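Local coordinates for ileal bile acid-binding protein (Danio rerio, PDB 3ELX) that binds cholate and probably carries bile acids, and perhaps fatty acids, through the cytoplasm, at residues F51-Y56 with L112-T117; Q55-P58 with V62-N65. One frame throughout, in Å; residues are numbered along the deposited sequence.

Contact 1: residues F51-Y56 with L112-T117; sequences FTWTQY and LVETST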
loop_
_atom_site.group_PDB
_atom_site.type_symbol
_atom_site.label_atom_id
_atom_site.label_comp_id
_atom_site.label_asym_id
_atom_site.label_seq_id
_atom_site.Cartn_x
_atom_site.Cartn_y
_atom_site.Cartn_z
ATOM N N PHE A 51 0.596 12.438 6.463
ATOM C CA PHE A 51 1.291 11.140 6.418
ATOM C C PHE A 51 2.539 11.183 5.555
ATOM O O PHE A 51 2.549 11.814 4.494
ATOM C CB PHE A 51 0.402 10.057 5.800
ATOM C CG PHE A 51 -0.703 9.578 6.683
ATOM C CD1 PHE A 51 -1.867 10.324 6.824
ATOM C CD2 PHE A 51 -0.602 8.346 7.337
ATOM C CE1 PHE A 51 -2.907 9.878 7.624
ATOM C CE2 PHE A 51 -1.650 7.884 8.142
ATOM C CZ PHE A 51 -2.799 8.646 8.283
ATOM N N THR A 52 3.576 10.481 6.005
ATOM C CA THR A 52 4.722 10.139 5.160
ATOM C C THR A 52 4.790 8.621 5.172
ATOM O O THR A 52 4.974 8.010 6.233
ATOM C CB THR A 52 6.041 10.723 5.699
ATOM O OG1 THR A 52 5.918 12.144 5.827
ATOM C CG2 THR A 52 7.208 10.383 4.761
ATOM N N TRP A 53 4.645 8.025 3.997
ATOM C CA TRP A 53 4.434 6.586 3.889
ATOM C C TRP A 53 5.529 6.017 3.004
ATOM O O TRP A 53 5.573 6.304 1.817
ATOM C CB TRP A 53 3.063 6.353 3.254
ATOM C CG TRP A 53 2.514 4.983 3.459
ATOM C CD1 TRP A 53 2.982 3.813 2.927
ATOM C CD2 TRP A 53 1.371 4.638 4.254
ATOM N NE1 TRP A 53 2.197 2.758 3.343
ATOM C CE2 TRP A 53 1.205 3.241 4.158
ATOM C CE3 TRP A 53 0.466 5.379 5.028
ATOM C CZ2 TRP A 53 0.167 2.566 4.805
ATOM C CZ3 TRP A 53 -0.559 4.704 5.686
ATOM C CH2 TRP A 53 -0.693 3.310 5.570
ATOM N N THR A 54 6.420 5.223 3.595
ATOM C CA THR A 54 7.605 4.733 2.889
ATOM C C THR A 54 7.579 3.213 2.783
ATOM O O THR A 54 7.331 2.519 3.770
ATOM C CB THR A 54 8.887 5.204 3.620
ATOM O OG1 THR A 54 8.886 6.636 3.717
ATOM C CG2 THR A 54 10.133 4.758 2.888
ATOM N N GLN A 55 7.814 2.702 1.578
ATOM C CA GLN A 55 7.841 1.258 1.351
ATOM C C GLN A 55 9.186 0.866 0.778
ATOM O O GLN A 55 9.677 1.477 -0.181
ATOM C CB GLN A 55 6.726 0.806 0.393
ATOM C CG GLN A 55 5.327 1.133 0.890
ATOM C CD GLN A 55 4.275 0.871 -0.167
ATOM O OE1 GLN A 55 4.444 1.238 -1.327
ATOM N NE2 GLN A 55 3.181 0.243 0.230
ATOM N N TYR A 56 9.768 -0.179 1.359
ATOM C CA TYR A 56 11.084 -0.650 0.979
ATOM C C TYR A 56 10.985 -1.873 0.079
ATOM O O TYR A 56 10.980 -3.016 0.542
ATOM C CB TYR A 56 11.907 -0.944 2.239
ATOM C CG TYR A 56 12.200 0.305 3.045
ATOM C CD1 TYR A 56 13.360 1.039 2.822
ATOM C CD2 TYR A 56 11.307 0.762 4.025
ATOM C CE1 TYR A 56 13.646 2.191 3.545
ATOM C CE2 TYR A 56 11.584 1.916 4.765
ATOM C CZ TYR A 56 12.755 2.630 4.518
ATOM O OH TYR A 56 13.046 3.790 5.221
ATOM N N LEU A 112 -1.281 -3.763 10.519
ATOM C CA LEU A 112 -1.528 -2.902 9.361
ATOM C C LEU A 112 -2.123 -3.757 8.252
ATOM O O LEU A 112 -1.469 -4.671 7.758
ATOM C CB LEU A 112 -0.221 -2.250 8.896
ATOM C CG LEU A 112 -0.263 -1.376 7.638
ATOM C CD1 LEU A 112 -1.089 -0.149 7.875
ATOM C CD2 LEU A 112 1.151 -1.003 7.189
ATOM N N VAL A 113 -3.370 -3.469 7.869
ATOM C CA VAL A 113 -4.047 -4.258 6.848
ATOM C C VAL A 113 -4.290 -3.409 5.614
ATOM O O VAL A 113 -5.006 -2.410 5.679
ATOM C CB VAL A 113 -5.388 -4.819 7.352
ATOM C CG1 VAL A 113 -6.011 -5.699 6.278
ATOM C CG2 VAL A 113 -5.182 -5.626 8.651
ATOM N N GLU A 114 -3.694 -3.826 4.502
ATOM C CA GLU A 114 -3.704 -3.056 3.263
ATOM C C GLU A 114 -4.388 -3.860 2.173
ATOM O O GLU A 114 -3.959 -4.968 1.858
ATOM C CB GLU A 114 -2.281 -2.716 2.847
ATOM C CG GLU A 114 -1.570 -1.826 3.841
ATOM C CD GLU A 114 -0.140 -1.551 3.438
ATOM O OE1 GLU A 114 0.080 -0.628 2.624
ATOM O OE2 GLU A 114 0.759 -2.262 3.932
ATOM N N THR A 115 -5.467 -3.309 1.621
ATOM C CA THR A 115 -6.249 -4.022 0.611
ATOM C C THR A 115 -6.190 -3.261 -0.714
ATOM O O THR A 115 -6.593 -2.089 -0.777
ATOM C CB THR A 115 -7.713 -4.168 1.062
ATOM O OG1 THR A 115 -7.783 -4.832 2.330
ATOM C CG2 THR A 115 -8.539 -4.942 0.019
ATOM N N SER A 116 -5.704 -3.928 -1.761
ATOM C CA SER A 116 -5.648 -3.346 -3.102
ATOM C C SER A 116 -6.694 -4.043 -3.970
ATOM O O SER A 116 -6.712 -5.271 -4.073
ATOM C CB SER A 116 -4.254 -3.514 -3.716
ATOM O OG SER A 116 -3.218 -3.104 -2.837
ATOM N N THR A 117 -7.566 -3.256 -4.593
ATOM C CA THR A 117 -8.692 -3.801 -5.340
ATOM C C THR A 117 -8.604 -3.327 -6.782
ATOM O O THR A 117 -8.649 -2.128 -7.058
ATOM C CB THR A 117 -10.006 -3.341 -4.702
ATOM O OG1 THR A 117 -10.012 -3.761 -3.330
ATOM C CG2 THR A 117 -11.217 -3.925 -5.438
HETATM O O HOH W 1 2.732 -0.099 2.838
HETATM O O HOH W 2 0.474 -0.625 -0.661
#

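Contact 2: residues Q55-P58 with V62-N65; sequences QYYP and VVTN. With EDO (1,2-ethanediol), chain B.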
loop_
_atom_site.group_PDB
_atom_site.type_symbol
_atom_site.label_atom_id
_atom_site.label_comp_id
_atom_site.label_asym_id
_atom_site.label_seq_id
_atom_site.Cartn_x
_atom_site.Cartn_y
_atom_site.Cartn_z
ATOM N N GLN A 55 7.814 2.702 1.578
ATOM C CA GLN A 55 7.841 1.258 1.351
ATOM C C GLN A 55 9.186 0.866 0.778
ATOM O O GLN A 55 9.677 1.477 -0.181
ATOM C CB GLN A 55 6.726 0.806 0.393
ATOM C CG GLN A 55 5.327 1.133 0.890
ATOM C CD GLN A 55 4.275 0.871 -0.167
ATOM O OE1 GLN A 55 4.444 1.238 -1.327
ATOM N NE2 GLN A 55 3.181 0.243 0.230
ATOM N N TYR A 56 9.768 -0.179 1.359
ATOM C CA TYR A 56 11.084 -0.650 0.979
ATOM C C TYR A 56 10.985 -1.873 0.079
ATOM O O TYR A 56 10.980 -3.016 0.542
ATOM C CB TYR A 56 11.907 -0.944 2.239
ATOM C CG TYR A 56 12.200 0.305 3.045
ATOM C CD1 TYR A 56 13.360 1.039 2.822
ATOM C CD2 TYR A 56 11.307 0.762 4.025
ATOM C CE1 TYR A 56 13.646 2.191 3.545
ATOM C CE2 TYR A 56 11.584 1.916 4.765
ATOM C CZ TYR A 56 12.755 2.630 4.518
ATOM O OH TYR A 56 13.046 3.790 5.221
ATOM N N TYR A 57 10.884 -1.612 -1.217
ATOM C CA TYR A 57 10.778 -2.677 -2.203
ATOM C C TYR A 57 12.142 -3.304 -2.494
ATOM O O TYR A 57 13.182 -2.782 -2.051
ATOM C CB TYR A 57 10.121 -2.155 -3.486
ATOM C CG TYR A 57 8.635 -1.966 -3.344
ATOM C CD1 TYR A 57 7.749 -3.038 -3.554
ATOM C CD2 TYR A 57 8.109 -0.735 -2.999
ATOM C CE1 TYR A 57 6.375 -2.874 -3.412
ATOM C CE2 TYR A 57 6.735 -0.556 -2.869
ATOM C CZ TYR A 57 5.879 -1.630 -3.067
ATOM O OH TYR A 57 4.518 -1.461 -2.926
ATOM N N PRO A 58 12.156 -4.437 -3.223
ATOM C CA PRO A 58 13.439 -5.072 -3.522
ATOM C C PRO A 58 14.427 -4.170 -4.266
ATOM O O PRO A 58 14.032 -3.189 -4.919
ATOM C CB PRO A 58 13.047 -6.262 -4.410
ATOM C CG PRO A 58 11.620 -6.564 -3.987
ATOM C CD PRO A 58 11.021 -5.213 -3.762
ATOM N N VAL A 62 12.955 2.449 -2.938
ATOM C CA VAL A 62 12.178 3.048 -1.848
ATOM C C VAL A 62 11.088 3.934 -2.436
ATOM O O VAL A 62 11.369 4.838 -3.229
ATOM C CB VAL A 62 13.077 3.832 -0.869
ATOM C CG1 VAL A 62 12.261 4.368 0.296
ATOM C CG2 VAL A 62 14.196 2.947 -0.353
ATOM N N VAL A 63 9.843 3.664 -2.059
ATOM C CA VAL A 63 8.718 4.448 -2.565
ATOM C C VAL A 63 8.198 5.245 -1.389
ATOM O O VAL A 63 7.799 4.661 -0.400
ATOM C CB VAL A 63 7.605 3.547 -3.131
ATOM C CG1 VAL A 63 6.398 4.383 -3.592
ATOM C CG2 VAL A 63 8.131 2.712 -4.281
ATOM N N THR A 64 8.222 6.570 -1.504
ATOM C CA THR A 64 7.706 7.438 -0.449
ATOM C C THR A 64 6.580 8.309 -0.976
ATOM O O THR A 64 6.730 9.001 -1.991
ATOM C CB THR A 64 8.817 8.335 0.129
ATOM O OG1 THR A 64 9.859 7.506 0.643
ATOM C CG2 THR A 64 8.295 9.198 1.267
ATOM N N ASN A 65 5.452 8.257 -0.283
ATOM C CA ASN A 65 4.331 9.137 -0.572
ATOM C C ASN A 65 4.050 10.007 0.623
ATOM O O ASN A 65 3.933 9.514 1.743
ATOM C CB ASN A 65 3.089 8.343 -0.962
ATOM C CG ASN A 65 3.078 7.997 -2.432
ATOM O OD1 ASN A 65 3.283 8.869 -3.272
ATOM N ND2 ASN A 65 2.869 6.729 -2.749
HETATM C C1 EDO B . 0.317 2.962 0.353
HETATM O O1 EDO B . -0.370 2.493 -0.547
HETATM C C2 EDO B . 0.700 4.422 0.346
HETATM O O2 EDO B . 1.758 4.640 -0.598
#

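Contact 1: residues F51-Y56 with L112-T117
Trp53 gives up the most surface here, and it meets both Leu112 and Glu114 across the interior of the protein. The backbones of 51-56 and 112-117 stay far apart, their axes no closer than 13.5 Å and turned 80° to each other, so long side chains are needed to bridge them. The indole, with CG anti to the backbone N (chi1 -162°), carries its six-membered ring inward until CH2 lies 4.2 Å from CD1 of Leu112. That methyl comes at the ring obliquely, and the branched leucine suits this apolar corner because it can fill space beside an aromatic ring without asking for a polar partner. Such an arrangement belongs to the fatty-acid-binding-protein barrel, in which strands 50-57 and 111-119 lie on different sides of the barrel and point alternate residues into a partly hydrated cavity. Farther along, Glu114 reaches in with an extended chain and brings OE1 to the indole edge, 3.9 Å from CZ2 of Trp53, with the carboxylate plane turned 55° from the ring. No direct hydrogen bond crosses; water does the work instead. One water sits in the indole plane, accepts from Trp53 NE1 at 3.0 Å and from Gln55 NE2 at 2.7 Å, and donates to Glu114 OE1, also at 2.7 Å. A second accepts from Gln55 NE2 at 3.0 Å and gives a weak bond to the same OE1. Glutamine fits as a long donor able to serve both waters. The other carboxylate oxygen, OE2, forms a salt bridge with Arg129, which probably favours the charged form of this buried acid and restricts the rotation of its carboxylate. Thr105, on strand 102-108, packs against both Trp53 and Leu112.

Contact 2: residues Q55-P58 with V62-N65
Gln55 and Val63 form an antiparallel hydrogen-bonded pair in which each backbone uses its N-H and its C=O. Gln55 N donates to Val63 O at 2.8 Å (162° at the hydrogen), and Val63 N returns a straighter bond to Gln55 O at 2.9 Å (170°). The latter carbonyl also receives a CA-H contact, with Val62 CA 3.4 Å from Gln55 O. Next in register, Tyr56 and Val62 make the non-hydrogen-bonded pair of this beta hairpin of strands 50-57 and 61-68. Strand 61-68 borders the gap between strands characteristic of fatty-acid-binding-protein barrels, with strand 73-76 beyond it. On the face with Tyr56, Val62 holds CG1 opposite its backbone N (chi1 -176°), which lays that methyl over the aromatic ring, while CG2, beside the N, comes 3.8 Å from Tyr56 CD1. Tyrosine suits this place, since its broad apolar ring gives the valine methyls a surface to pack on and its hydroxyl is hydrogen-bonded to Glu43 OE1. Tyr57 bends toward the face of Gln55 and Val63: its ring meets CG2 of Val63 obliquely, 3.7 Å from CD2, and its OH gives Gln55 OE1 a weak hydrogen bond of 3.1 Å. Asn65 suits its place by carrying acceptor and donor on one amide: OD1 accepts from Glu76 N across the gap, and ND2 donates to O2 of a 1,2-ethanediol, probably from the crystallisation liquor, at 3.2 Å.

Strand 50-57 is common to both contacts, whose centres lie 10 Å apart. Contact 1 spans the cavity near the middle of the chain; contact 2 pairs the same strand with its neighbour in the wall. A probable backbone hydrogen bond from Trp53 N to Asn65 O, 2.8 Å, ties them together. The present chain is without cholate, but in a structure of this protein with ligand the shared Gln55 contacts one cholate and Tyr57 another. Tyr57 also comes within about 3 Å of Val78, side chain to side chain, and Trp53 within about 4 Å of Leu94, both cholate-binding residues. The ethanediol, a solvent molecule that often marks pockets, lies about 4 Å from the Trp53 side chain at the nearest atoms.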